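Local coordinates for TT1561 protein (Thermus thermophilus, PDB 1UF3) that is a predicted phosphoesterase of the calcineurin-like metallophosphoesterase superfamily that binds calcium ions and whose substrate the structure alone does not show, at the interface of chains A and B. Residues are numbered along the deposited sequence; one frame, centred on the assembly and turned at random. Chains: chain A/B, hypothetical protein TT1561.

The interface of chains A and B. Residues chain A 1-3, 105; chain B 147-148.
A:Arg3 and B:Asp148 meet in a salt bridge where the N-terminal segment of one calcineurin-like metallophosphoesterase chain reaches the loop of B:Lys147 and B:Asp148 in another. The interface is two-fold symmetric, so the patch recurs with the chains exchanged, although this pairing may not be the biological one. NH1 of the A:Arg3 guanidinium donates a nearly straight hydrogen bond (165° at H) to the carboxylate oxygen OD2 of B:Asp148 at 2.6 Å, reaching it on the syn side but somewhat out of the carboxylate plane. The two flat groups are 29° apart, and the carboxylate lies at the guanidinium edge. B:Lys147 contributes mainly carbon: its CB sits over one face of the same guanidinium, toward the rim, 3.7 Å from A:Arg3 CZ. Its CG passes the A:Met1 carbonyl O at 3.8 Å, and the bend at chi2 then turns CD along the A:Arg3 guanidinium. The lysine carbonyl faces A:Arg105, whose CG is anti to the backbone N (chi1 -167°) and whose chain stays extended to NE. Its guanidinium grips B:Lys147 O end-on, with NH1 at 2.6 Å and NH2 at 2.5 Å from that atom, both bonds distinctly bent. NH1 also donates to A:Arg2 O at 2.9 Å, in the guanidinium plane, thereby tying the N-terminal segment of chain A to the partner loop, which probably limits rotation of the group. An alanine in place of A:Arg105 would probably leave B:Lys147 O without these two donors and the A:Arg2 carbonyl less firmly held. Nearby, a water links the selenomethionine A:Met1 N and A:Arg2 O to B:Lys147 N, which lies 3.2 Å from the water oxygen.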
loop_
_atom_site.group_PDB
_atom_site.type_symbol
_atom_site.label_atom_id
_atom_site.label_comp_id
_atom_site.label_asym_id
_atom_site.label_seq_id
_atom_site.Cartn_x
_atom_site.Cartn_y
_atom_site.Cartn_z
HETATM N N MSE A 1 7.815 5.405 -1.942
HETATM C CA MSE A 1 6.896 4.859 -0.903
HETATM C C MSE A 1 6.099 5.974 -0.182
HETATM O O MSE A 1 4.890 5.838 0.033
HETATM C CB MSE A 1 7.697 4.052 0.128
HETATM C CG MSE A 1 6.848 3.261 1.096
HETATM SE SE MSE A 1 5.779 1.922 0.155
HETATM C CE MSE A 1 7.057 0.454 0.131
ATOM N N ARG A 2 6.766 7.069 0.190
ATOM C CA ARG A 2 6.065 8.150 0.900
ATOM C C ARG A 2 5.131 8.966 -0.005
ATOM O O ARG A 2 5.401 9.145 -1.208
ATOM C CB ARG A 2 7.057 9.106 1.573
ATOM C CG ARG A 2 7.932 8.497 2.674
ATOM C CD ARG A 2 8.769 9.604 3.336
ATOM N NE ARG A 2 9.903 9.102 4.111
ATOM C CZ ARG A 2 9.795 8.310 5.167
ATOM N NH1 ARG A 2 8.611 7.924 5.590
ATOM N NH2 ARG A 2 10.877 7.886 5.788
ATOM N N ARG A 3 4.046 9.457 0.592
ATOM C CA ARG A 3 3.042 10.276 -0.104
ATOM C C ARG A 3 3.241 11.725 0.310
ATOM O O ARG A 3 4.159 12.046 1.078
ATOM C CB ARG A 3 1.629 9.867 0.320
ATOM C CG ARG A 3 1.338 8.387 0.277
ATOM C CD ARG A 3 1.141 7.906 -1.131
ATOM N NE ARG A 3 0.818 6.480 -1.165
ATOM C CZ ARG A 3 0.251 5.870 -2.202
ATOM N NH1 ARG A 3 -0.062 6.565 -3.293
ATOM N NH2 ARG A 3 -0.006 4.570 -2.152
ATOM N N ARG A 105 7.537 16.281 0.683
ATOM C CA ARG A 105 6.671 16.059 -0.456
ATOM C C ARG A 105 5.427 16.930 -0.332
ATOM O O ARG A 105 4.796 16.977 0.725
ATOM C CB ARG A 105 6.261 14.595 -0.556
ATOM C CG ARG A 105 5.631 14.343 -1.915
ATOM C CD ARG A 105 5.588 12.899 -2.347
ATOM N NE ARG A 105 5.003 12.831 -3.681
ATOM C CZ ARG A 105 4.634 11.707 -4.283
ATOM N NH1 ARG A 105 4.796 10.544 -3.662
ATOM N NH2 ARG A 105 4.101 11.748 -5.505
ATOM N N LYS B 147 5.278 6.509 -5.586
ATOM C CA LYS B 147 3.862 6.828 -5.562
ATOM C C LYS B 147 3.350 8.180 -6.022
ATOM O O LYS B 147 3.948 9.229 -5.771
ATOM C CB LYS B 147 3.338 6.579 -4.147
ATOM C CG LYS B 147 3.802 5.257 -3.563
ATOM C CD LYS B 147 3.286 4.087 -4.389
ATOM C CE LYS B 147 3.791 2.764 -3.838
ATOM N NZ LYS B 147 3.159 1.622 -4.531
ATOM N N ASP B 148 2.212 8.114 -6.703
ATOM C CA ASP B 148 1.489 9.283 -7.187
ATOM C C ASP B 148 2.266 10.317 -7.977
ATOM O O ASP B 148 2.117 11.516 -7.730
ATOM C CB ASP B 148 0.815 9.975 -5.999
ATOM C CG ASP B 148 0.201 8.985 -5.024
ATOM O OD1 ASP B 148 -0.600 8.128 -5.466
ATOM O OD2 ASP B 148 0.528 9.063 -3.812
HETATM O O HOH W 1 6.988 7.753 -3.171
#